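PDB 4FD5: arylalkylamine N-Acetyltransferase 2 from Aedes aegypti, which probably transfers acyl groups from coenzyme A thioesters to the amines of arylalkylamines such as dopamine and serotonin. Local coordinates for residues 119-124 with 216-221; 20-25 with 58-63; 38-43 with 106-111; 9-14 with 145-150. All blocks are in the same frame, centred on the assembly; numbering follows the deposited sequence.

Contact 1: 119-124 with 216-221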
# COMPACT_ATOMS: atom_id res chain seq x y z
N ILE A 119 -1.19 16.60 -5.79
CA ILE A 119 0.25 16.65 -6.01
C ILE A 119 0.62 16.00 -7.34
O ILE A 119 -0.13 15.19 -7.87
CB ILE A 119 1.02 15.93 -4.87
CG1 ILE A 119 0.62 14.45 -4.80
CG2 ILE A 119 0.83 16.65 -3.54
CD1 ILE A 119 1.23 13.70 -3.63
N ASN A 120 1.78 16.36 -7.87
CA ASN A 120 2.31 15.70 -9.06
C ASN A 120 3.79 15.44 -8.82
O ASN A 120 4.62 16.33 -9.00
CB ASN A 120 2.10 16.58 -10.29
CG ASN A 120 2.50 15.88 -11.58
OD1 ASN A 120 3.25 14.90 -11.57
ND2 ASN A 120 2.01 16.39 -12.70
N LEU A 121 4.12 14.23 -8.39
CA LEU A 121 5.50 13.94 -8.02
C LEU A 121 6.38 13.79 -9.25
O LEU A 121 7.59 14.05 -9.18
CB LEU A 121 5.58 12.68 -7.15
CG LEU A 121 5.23 12.86 -5.67
CD1 LEU A 121 4.04 13.77 -5.48
CD2 LEU A 121 4.99 11.50 -4.99
N PHE A 122 5.77 13.39 -10.36
CA PHE A 122 6.53 13.24 -11.60
C PHE A 122 7.11 14.59 -12.00
O PHE A 122 8.27 14.69 -12.38
CB PHE A 122 5.64 12.69 -12.72
CG PHE A 122 5.11 11.31 -12.45
CD1 PHE A 122 3.81 11.13 -12.01
CD2 PHE A 122 5.93 10.20 -12.61
CE1 PHE A 122 3.32 9.87 -11.76
CE2 PHE A 122 5.44 8.93 -12.36
CZ PHE A 122 4.14 8.76 -11.93
N LYS A 123 6.29 15.62 -11.90
CA LYS A 123 6.74 16.96 -12.21
C LYS A 123 7.70 17.49 -11.15
O LYS A 123 8.76 18.03 -11.47
CB LYS A 123 5.55 17.90 -12.35
CG LYS A 123 4.96 17.98 -13.75
CD LYS A 123 4.55 16.61 -14.29
CE LYS A 123 3.92 16.72 -15.67
NZ LYS A 123 3.04 15.54 -15.92
N GLN A 124 7.34 17.31 -9.89
CA GLN A 124 8.15 17.83 -8.80
C GLN A 124 9.58 17.34 -8.85
O GLN A 124 10.51 18.10 -8.58
CB GLN A 124 7.52 17.50 -7.43
CG GLN A 124 8.22 18.17 -6.26
CD GLN A 124 7.45 18.02 -4.96
OE1 GLN A 124 6.26 17.72 -4.96
NE2 GLN A 124 8.13 18.24 -3.84
N ILE A 216 0.06 10.95 1.98
CA ILE A 216 0.85 10.61 0.80
C ILE A 216 2.28 11.08 1.03
O ILE A 216 2.52 12.30 1.24
CB ILE A 216 0.28 11.20 -0.49
CG1 ILE A 216 -1.13 10.65 -0.75
CG2 ILE A 216 1.21 10.91 -1.67
CD1 ILE A 216 -1.78 11.22 -1.99
N MET A 217 3.19 10.12 1.00
CA MET A 217 4.56 10.32 1.47
C MET A 217 5.53 9.89 0.40
O MET A 217 5.24 8.98 -0.38
CB MET A 217 4.81 9.50 2.75
CG MET A 217 3.78 9.78 3.85
SD MET A 217 4.01 8.82 5.36
CE MET A 217 5.37 9.73 6.12
N CYS A 218 6.68 10.54 0.34
CA CYS A 218 7.65 10.16 -0.68
C CYS A 218 9.11 10.34 -0.25
O CYS A 218 9.41 11.01 0.73
CB CYS A 218 7.38 10.92 -1.98
SG CYS A 218 7.78 12.67 -1.86
N LYS A 219 10.00 9.72 -1.00
CA LYS A 219 11.42 9.80 -0.69
C LYS A 219 12.21 9.84 -1.99
O LYS A 219 11.98 9.02 -2.88
CB LYS A 219 11.86 8.58 0.13
CG LYS A 219 13.30 8.64 0.59
CD LYS A 219 13.73 7.40 1.34
CE LYS A 219 15.17 7.58 1.82
NZ LYS A 219 15.72 6.38 2.50
N VAL A 220 13.12 10.80 -2.11
CA VAL A 220 14.08 10.79 -3.20
C VAL A 220 15.23 9.87 -2.80
O VAL A 220 15.85 10.08 -1.75
CB VAL A 220 14.62 12.19 -3.52
CG1 VAL A 220 15.71 12.08 -4.61
CG2 VAL A 220 13.50 13.09 -3.98
N ILE A 221 15.49 8.86 -3.62
CA ILE A 221 16.47 7.83 -3.25
C ILE A 221 17.75 7.87 -4.07
O ILE A 221 18.78 7.34 -3.64
CB ILE A 221 15.85 6.41 -3.29
CG1 ILE A 221 15.32 6.08 -4.68
CG2 ILE A 221 14.76 6.27 -2.23
CD1 ILE A 221 14.96 4.59 -4.86

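Contact 2: 20-25 with 58-63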
# COMPACT_ATOMS: atom_id res chain seq x y z
N ASP A 20 0.08 -17.22 -4.71
CA ASP A 20 -1.05 -17.73 -3.92
C ASP A 20 -0.75 -17.57 -2.43
O ASP A 20 -1.62 -17.09 -1.69
CB ASP A 20 -1.33 -19.20 -4.21
CG ASP A 20 -2.08 -19.42 -5.52
OD1 ASP A 20 -2.48 -18.44 -6.17
OD2 ASP A 20 -2.30 -20.59 -5.89
N ASP A 21 0.47 -17.96 -2.03
CA ASP A 21 0.85 -17.92 -0.61
C ASP A 21 0.74 -16.48 -0.12
O ASP A 21 0.33 -16.23 1.03
CB ASP A 21 2.30 -18.36 -0.40
CG ASP A 21 2.51 -19.87 -0.50
OD1 ASP A 21 1.52 -20.63 -0.50
OD2 ASP A 21 3.69 -20.29 -0.55
N VAL A 22 1.12 -15.54 -0.97
CA VAL A 22 1.15 -14.14 -0.56
C VAL A 22 -0.29 -13.64 -0.42
O VAL A 22 -0.65 -13.00 0.58
CB VAL A 22 2.01 -13.28 -1.52
CG1 VAL A 22 1.74 -11.78 -1.32
CG2 VAL A 22 3.49 -13.61 -1.35
N ILE A 23 -1.14 -14.00 -1.37
CA ILE A 23 -2.49 -13.49 -1.31
C ILE A 23 -3.23 -14.08 -0.10
O ILE A 23 -3.96 -13.37 0.58
CB ILE A 23 -3.22 -13.72 -2.64
CG1 ILE A 23 -2.61 -12.80 -3.70
CG2 ILE A 23 -4.72 -13.45 -2.47
CD1 ILE A 23 -3.00 -13.11 -5.12
N GLU A 24 -2.97 -15.36 0.19
CA GLU A 24 -3.53 -15.97 1.39
C GLU A 24 -3.04 -15.22 2.65
O GLU A 24 -3.85 -14.92 3.53
CB GLU A 24 -3.18 -17.46 1.46
CG GLU A 24 -3.76 -18.19 2.66
CD GLU A 24 -5.29 -18.20 2.72
OE1 GLU A 24 -5.97 -17.93 1.70
OE2 GLU A 24 -5.82 -18.49 3.81
N HIS A 25 -1.75 -14.89 2.70
CA HIS A 25 -1.22 -14.12 3.84
C HIS A 25 -2.06 -12.86 3.97
O HIS A 25 -2.52 -12.52 5.07
CB HIS A 25 0.28 -13.80 3.66
CG HIS A 25 0.77 -12.62 4.47
ND1 HIS A 25 1.23 -12.73 5.77
CD2 HIS A 25 0.89 -11.31 4.14
CE1 HIS A 25 1.60 -11.53 6.21
NE2 HIS A 25 1.41 -10.66 5.24
N SER A 58 -2.18 -7.93 -9.77
CA SER A 58 -1.62 -7.02 -10.76
C SER A 58 -0.32 -6.38 -10.24
O SER A 58 0.68 -6.29 -10.95
CB SER A 58 -2.63 -5.93 -11.13
OG SER A 58 -2.16 -5.21 -12.25
N THR A 59 -0.35 -5.95 -8.98
CA THR A 59 0.83 -5.36 -8.38
C THR A 59 2.02 -6.34 -8.34
O THR A 59 3.14 -5.99 -8.73
CB THR A 59 0.51 -4.85 -6.97
OG1 THR A 59 -0.41 -3.76 -7.09
CG2 THR A 59 1.81 -4.37 -6.26
N LEU A 60 1.74 -7.56 -7.87
CA LEU A 60 2.75 -8.60 -7.79
C LEU A 60 3.44 -8.81 -9.13
O LEU A 60 4.65 -8.99 -9.18
CB LEU A 60 2.14 -9.93 -7.30
CG LEU A 60 1.88 -10.00 -5.79
CD1 LEU A 60 1.00 -11.19 -5.41
CD2 LEU A 60 3.19 -10.03 -5.03
N LYS A 61 2.68 -8.76 -10.21
CA LYS A 61 3.28 -8.99 -11.53
C LYS A 61 4.27 -7.92 -12.01
O LYS A 61 4.99 -8.12 -13.00
CB LYS A 61 2.19 -9.23 -12.57
CG LYS A 61 1.51 -10.56 -12.35
CD LYS A 61 0.22 -10.68 -13.14
CE LYS A 61 -0.42 -12.03 -12.89
NZ LYS A 61 -1.70 -12.22 -13.61
N ASP A 62 4.34 -6.79 -11.30
CA ASP A 62 5.39 -5.80 -11.58
C ASP A 62 6.79 -6.28 -11.17
O ASP A 62 7.79 -5.63 -11.48
CB ASP A 62 5.10 -4.45 -10.90
CG ASP A 62 4.04 -3.63 -11.63
OD1 ASP A 62 3.70 -3.95 -12.79
OD2 ASP A 62 3.55 -2.65 -11.02
N ASN A 63 6.83 -7.40 -10.45
CA ASN A 63 8.08 -8.08 -10.11
C ASN A 63 9.02 -7.22 -9.27
O ASN A 63 10.24 -7.31 -9.39
CB ASN A 63 8.82 -8.49 -11.39
CG ASN A 63 9.78 -9.64 -11.16
OD1 ASN A 63 9.55 -10.49 -10.29
ND2 ASN A 63 10.85 -9.69 -11.95

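Contact 3: 38-43 with 106-111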
# COMPACT_ATOMS: atom_id res chain seq x y z
N LYS A 38 -11.38 -1.69 7.02
CA LYS A 38 -12.11 -2.00 8.25
C LYS A 38 -13.22 -0.98 8.49
O LYS A 38 -14.33 -1.34 8.88
CB LYS A 38 -11.16 -2.06 9.44
CG LYS A 38 -11.82 -2.54 10.72
CD LYS A 38 -10.90 -2.45 11.92
CE LYS A 38 -9.78 -3.46 11.82
NZ LYS A 38 -9.08 -3.60 13.13
N ALA A 39 -12.91 0.30 8.27
CA ALA A 39 -13.90 1.36 8.47
C ALA A 39 -15.19 1.16 7.68
O ALA A 39 -16.28 1.48 8.16
CB ALA A 39 -13.28 2.73 8.14
N VAL A 40 -15.10 0.63 6.46
CA VAL A 40 -16.30 0.45 5.64
C VAL A 40 -16.73 -1.00 5.49
O VAL A 40 -17.51 -1.35 4.58
CB VAL A 40 -16.16 1.13 4.27
CG1 VAL A 40 -16.04 2.65 4.44
CG2 VAL A 40 -14.97 0.56 3.51
N ASN A 41 -16.23 -1.86 6.38
CA ASN A 41 -16.62 -3.26 6.41
C ASN A 41 -16.46 -3.92 5.05
O ASN A 41 -17.34 -4.65 4.58
CB ASN A 41 -18.07 -3.39 6.90
CG ASN A 41 -18.27 -2.77 8.27
OD1 ASN A 41 -17.78 -3.29 9.27
ND2 ASN A 41 -19.00 -1.66 8.32
N LEU A 42 -15.32 -3.68 4.42
CA LEU A 42 -15.10 -4.17 3.06
C LEU A 42 -15.06 -5.68 3.01
O LEU A 42 -15.58 -6.30 2.07
CB LEU A 42 -13.80 -3.59 2.50
CG LEU A 42 -13.51 -3.86 1.03
CD1 LEU A 42 -14.56 -3.22 0.15
CD2 LEU A 42 -12.14 -3.31 0.66
N THR A 43 -14.47 -6.29 4.02
CA THR A 43 -14.32 -7.74 4.05
C THR A 43 -14.20 -8.22 5.49
O THR A 43 -14.35 -7.44 6.43
CB THR A 43 -13.12 -8.21 3.18
OG1 THR A 43 -12.97 -9.63 3.27
CG2 THR A 43 -11.83 -7.52 3.61
N LYS A 106 -15.55 1.69 -3.64
CA LYS A 106 -15.57 2.96 -4.34
C LYS A 106 -15.25 4.14 -3.41
O LYS A 106 -14.58 5.09 -3.84
CB LYS A 106 -16.92 3.17 -5.02
CG LYS A 106 -16.96 4.41 -5.89
CD LYS A 106 -18.31 4.52 -6.61
CE LYS A 106 -18.56 5.94 -7.13
NZ LYS A 106 -19.91 6.10 -7.74
N LYS A 107 -15.72 4.10 -2.17
CA LYS A 107 -15.36 5.15 -1.21
C LYS A 107 -13.84 5.25 -1.04
O LYS A 107 -13.25 6.37 -1.04
CB LYS A 107 -15.98 4.87 0.15
CG LYS A 107 -17.50 4.92 0.14
CD LYS A 107 -18.04 4.62 1.52
CE LYS A 107 -19.57 4.71 1.54
NZ LYS A 107 -20.12 4.14 2.79
N ILE A 108 -13.22 4.09 -0.87
CA ILE A 108 -11.75 4.06 -0.72
C ILE A 108 -11.02 4.57 -1.98
O ILE A 108 -10.15 5.46 -1.91
CB ILE A 108 -11.28 2.64 -0.38
CG1 ILE A 108 -11.85 2.21 0.97
CG2 ILE A 108 -9.74 2.57 -0.38
CD1 ILE A 108 -11.70 0.73 1.25
N PHE A 109 -11.38 4.00 -3.13
CA PHE A 109 -10.78 4.41 -4.39
C PHE A 109 -10.89 5.92 -4.58
O PHE A 109 -9.92 6.59 -4.93
CB PHE A 109 -11.45 3.67 -5.57
CG PHE A 109 -10.81 3.94 -6.91
CD1 PHE A 109 -9.96 3.01 -7.50
CD2 PHE A 109 -11.04 5.13 -7.58
CE1 PHE A 109 -9.37 3.25 -8.73
CE2 PHE A 109 -10.45 5.39 -8.82
CZ PHE A 109 -9.61 4.45 -9.39
N LYS A 110 -12.08 6.45 -4.33
CA LYS A 110 -12.35 7.87 -4.47
C LYS A 110 -11.46 8.73 -3.58
O LYS A 110 -10.89 9.72 -4.05
CB LYS A 110 -13.83 8.16 -4.19
CG LYS A 110 -14.25 9.59 -4.44
CD LYS A 110 -15.78 9.73 -4.32
CE LYS A 110 -16.19 11.12 -3.85
NZ LYS A 110 -15.90 12.20 -4.85
N LEU A 111 -11.33 8.37 -2.30
CA LEU A 111 -10.47 9.17 -1.43
C LEU A 111 -9.03 9.19 -1.95
O LEU A 111 -8.39 10.25 -2.04
CB LEU A 111 -10.50 8.65 -0.00
CG LEU A 111 -9.49 9.29 0.95
CD1 LEU A 111 -9.67 10.82 1.07
CD2 LEU A 111 -9.57 8.62 2.31

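Contact 4: 9-14 with 145-150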
# COMPACT_ATOMS: atom_id res chain seq x y z
N ILE A 9 15.36 -15.25 9.00
CA ILE A 9 14.41 -14.80 8.00
C ILE A 9 15.19 -14.38 6.77
O ILE A 9 16.25 -13.78 6.87
CB ILE A 9 13.57 -13.61 8.53
CG1 ILE A 9 12.77 -14.01 9.77
CG2 ILE A 9 12.65 -13.08 7.45
CD1 ILE A 9 11.58 -14.89 9.47
N ARG A 10 14.64 -14.71 5.60
CA ARG A 10 15.26 -14.42 4.32
C ARG A 10 14.37 -13.41 3.60
O ARG A 10 13.15 -13.43 3.76
CB ARG A 10 15.34 -15.72 3.53
CG ARG A 10 16.18 -15.69 2.30
CD ARG A 10 16.39 -17.10 1.75
NE ARG A 10 15.15 -17.72 1.27
CZ ARG A 10 14.41 -18.58 1.98
NH1 ARG A 10 14.78 -18.93 3.20
NH2 ARG A 10 13.30 -19.09 1.45
N PHE A 11 14.98 -12.52 2.83
CA PHE A 11 14.20 -11.58 2.00
C PHE A 11 14.40 -11.91 0.54
O PHE A 11 15.53 -12.12 0.08
CB PHE A 11 14.59 -10.12 2.30
CG PHE A 11 14.32 -9.72 3.71
CD1 PHE A 11 15.29 -9.89 4.68
CD2 PHE A 11 13.10 -9.20 4.08
CE1 PHE A 11 15.05 -9.54 5.99
CE2 PHE A 11 12.84 -8.85 5.39
CZ PHE A 11 13.82 -9.02 6.35
N GLU A 12 13.29 -11.97 -0.19
CA GLU A 12 13.34 -12.35 -1.60
C GLU A 12 12.34 -11.53 -2.41
O GLU A 12 11.32 -11.11 -1.89
CB GLU A 12 12.97 -13.83 -1.77
CG GLU A 12 13.81 -14.81 -0.94
CD GLU A 12 15.23 -14.95 -1.46
OE1 GLU A 12 15.49 -14.54 -2.61
OE2 GLU A 12 16.08 -15.48 -0.71
N THR A 13 12.64 -11.33 -3.68
CA THR A 13 11.65 -10.75 -4.59
C THR A 13 10.55 -11.80 -4.80
O THR A 13 10.86 -12.98 -4.94
CB THR A 13 12.29 -10.35 -5.93
OG1 THR A 13 13.35 -9.40 -5.69
CG2 THR A 13 11.26 -9.74 -6.87
N ILE A 14 9.28 -11.39 -4.83
CA ILE A 14 8.19 -12.36 -4.89
C ILE A 14 7.96 -12.83 -6.31
O ILE A 14 7.63 -12.02 -7.18
CB ILE A 14 6.86 -11.80 -4.33
CG1 ILE A 14 7.11 -11.23 -2.92
CG2 ILE A 14 5.80 -12.90 -4.28
CD1 ILE A 14 5.88 -10.62 -2.26
N LYS A 145 10.45 -8.25 15.33
CA LYS A 145 11.74 -8.61 14.73
C LYS A 145 12.27 -7.52 13.78
O LYS A 145 13.30 -7.70 13.12
CB LYS A 145 11.62 -9.93 13.97
CG LYS A 145 11.18 -11.11 14.80
CD LYS A 145 12.15 -11.39 15.93
CE LYS A 145 13.53 -11.70 15.40
NZ LYS A 145 14.38 -12.36 16.44
N GLY A 146 11.54 -6.42 13.69
CA GLY A 146 11.94 -5.30 12.87
C GLY A 146 11.65 -5.54 11.40
O GLY A 146 12.20 -4.85 10.55
N LEU A 147 10.78 -6.51 11.10
CA LEU A 147 10.56 -6.87 9.69
C LEU A 147 9.91 -5.78 8.84
O LEU A 147 10.26 -5.63 7.68
CB LEU A 147 9.77 -8.19 9.56
CG LEU A 147 10.46 -9.44 10.10
CD1 LEU A 147 9.52 -10.62 9.97
CD2 LEU A 147 11.77 -9.70 9.37
N ALA A 148 8.97 -5.02 9.39
CA ALA A 148 8.35 -3.96 8.57
C ALA A 148 9.41 -3.00 7.99
O ALA A 148 9.45 -2.70 6.77
CB ALA A 148 7.30 -3.21 9.38
N LYS A 149 10.30 -2.53 8.88
CA LYS A 149 11.30 -1.57 8.48
C LYS A 149 12.25 -2.23 7.48
O LYS A 149 12.58 -1.64 6.46
CB LYS A 149 12.05 -1.05 9.71
CG LYS A 149 12.99 0.08 9.40
CD LYS A 149 13.56 0.61 10.72
CE LYS A 149 14.38 1.86 10.51
NZ LYS A 149 15.00 2.32 11.80
N LYS A 150 12.66 -3.46 7.77
CA LYS A 150 13.57 -4.18 6.87
C LYS A 150 12.96 -4.39 5.48
O LYS A 150 13.66 -4.31 4.48
CB LYS A 150 14.00 -5.50 7.47
CG LYS A 150 14.79 -5.35 8.77
CD LYS A 150 15.20 -6.72 9.31
CE LYS A 150 15.94 -6.61 10.64
NZ LYS A 150 17.21 -5.85 10.50

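Contact 1: 119-124 with 216-221
The last strand in the chain, 213-220, an inner strand of the mixed GNAT sheet, receives the start of helix 121-125 against one face, with Ile119 meeting Ile216 and Leu121 meeting Cys218. Ile119 CD1 presses on Ile216 CG2 at 3.4 Å, tighter than ordinary methyl contact, while the two side chains run alongside one another, pointing opposite ways. The crowded position taken by Ile119 CG1, between the backbone N and the carbonyl carbon (chi1 61°), turns the long branch onto the strand. One residue pair further along, the Leu121 branch ending in CD2 lies 3.9 Å from Cys218 CB.

Between the two apolar residues sits Asn120, the N-cap of the helix. Its OD1 accepts from Lys123 N at 3.1 Å, a nearly straight bond in which the donor stands above the carbonyl plane, and so one amide of the first turn is satisfied by a side chain. Alternation along the strand places Ile216 and Cys218 under this helix start, whereas Met217 points the other way onto helix 174-182, whose Gln177, Val180 and Ser181 it touches. Strand 213-220 lies between strands 186-192 and 166-171, and side chains of both extend the patch: Ile119 also reaches Lys188, and Leu121 reaches Lys168. Backbone bonds tie Ile216 and Cys218 to strand 186-192, and Met217 and Lys219 to strand 166-171.

Contact 2: 20-25 with 58-63
Leu60 turns CD1 toward Val22 CG1 and Ile23 CG1, with CD2 a little farther from the valine, so the apolar contact is made of branch ends. Leu60 CD1 lies 4.2 Å from Val22 CG1, and these two side chains reach for each other tip to tip. The same methyl is 4.3 Å from Ile23 CG1, a neighbouring side chain of the helix. With chi2 at 167°, Leu60 CD1 runs on in the extended direction from CA through CB and CG, which carries it to the helix opposite. Val22 answers with the branch that stands anti to its backbone N (chi1 165°). All three residues are buried, and the spacings are those of relaxed van der Waals contact.

No hydrogen bond joins the two segments. Helix 20-25 keeps its regular ladder, with Glu24 N to Asp20 O at 2.9 Å. From Leu60 to Asn63 the chain makes a type I beta turn, closed by Asn63 N to Leu60 O at 3.0 Å, and Asn63 takes a positive phi of 62° as the chain leaves helical geometry. Thr59 OG1 bonds to Arg134 and Asp62 OD2 to the backbone N of Ile83, tying this segment to strands 129-138 and 75-85.

Helices 19-29 and 50-60 belong to the three-helix connection, with 35-39, between the first two strands of the GNAT fold. Side chains from both touch the sheet: Val22 and Leu60 each meet Leu80 of strand 75-85 and Ile14, just beyond strand 10-13.

Contact 3: 38-43 with 106-111
Lys110 N bonds to Lys106 O at 2.9 Å in the helix that presents Lys107 and Ile108 to Val40 and Leu42; the bond spans these two residues within the helical turn, and Leu111 N to Lys107 O at 3.0 Å follows it. The partner segment is the end of helix 35-39, closed by a Schellman motif: Asn41, with positive phi, is its C-prime residue, Asn41 N bonds to Lys38 O at 3.2 Å, and Leu42 N returns to Asn37 O. The reversal puts Val40 and Leu42, on either side of Asn41 in sequence, against helix 103-116. That helix belongs to the long connection between strands 75-85 and 129-138 of the GNAT sheet, so the contact joins it to the helical connection between strands 10-13 and 66-69.

Val40 uses its two methyls separately. CG1, anti to the carbonyl carbon (chi1 -64°), lies 4.1 Å from Lys107 CD; the two side chains pass alongside, heading in opposite senses, and the extended lysine lends its aliphatic carbons to the contact. No hydrogen bond crosses between the segments, but Val40 O is bonded to Ser104 OG in the first turn of the same helix, which pins the end of helix 35-39 there. Phe205, from a loop, touches both Val40 and Ile108 and adds to the apolar patch, while Leu36 and Asn37 also rest on Ile108. Ile108 CD1 meets two methyls from obliquely crossing side chains, Val40 CG2 at 4.0 Å and Leu42 CD2 at 4.1 Å.

Contact 4: 9-14 with 145-150
Phe11 thrusts its ring from strand 10-13 into the angle between Leu147 and Lys150 on the first turn of helix 147-161. The far end of the ring does the touching: CZ is 3.7 Å from Leu147 CD2 and also 3.7 Å from Lys150 CB. Both partners come at the ring obliquely. The Lys150 side chain runs at about a right angle to that of Phe11, and its CD stays within 4.0 Å of CZ before a bend at chi4 (-62°) turns the ammonium end away from the strand. Leu147 serves two residues with one methyl, since CD2 also lies 4.0 Å from Ile9 CG2; here the side chains again cross nearly perpendicularly. Ile9 CG2 stands anti to the backbone N, which aims that branch at the helix.

The helix starts at Gly146, its N-cap, whose O accepts from Lys150 N at 3.1 Å. Lys145 and Gly146 close the Arg/Gln-X-X-Gly-X-Gly/Ala signature of GNAT enzymes, the turn that in relatives binds the pyrophosphate of coenzyme A and probably does so here. Strand 10-13 is an outermost strand of the sheet, bonded through its backbone to strand 66-69. On its other face Arg10 NE pairs with Glu12 OE2 at 3.1 Å, the carboxylate oxygen lying in plane at the guanidinium edge.

Strand and helix thus meet through carbon alone: without a hydrogen bond across, the fit depends on shape, and the lysine contributes its aliphatic stem while keeping its charge clear of the ring.

Contacts 1 and 4 set helix starts on one GNAT sheet, contact 2 packs two helices whose side chains touch it, and contact 3 joins helices without a strand. The centres of contacts 1 and 4 are 25 Å apart, contact 4 on outermost strand 10-13 and contact 1 on strand 213-220. Contact 2 touches contact 4, Val22 CG2 lying 3.8 Å from Ile14 CG2, and it nests within the loop that contact 4 closes, as does contact 3. Helices 19-29, 35-39 and 50-60 follow one another, so contacts 2 and 3 alternate along the chain. Helix 103-116 leads into helix 121-125. Contact 4 also alternates with contact 1, so segments distant in sequence are interleaved in the one fold.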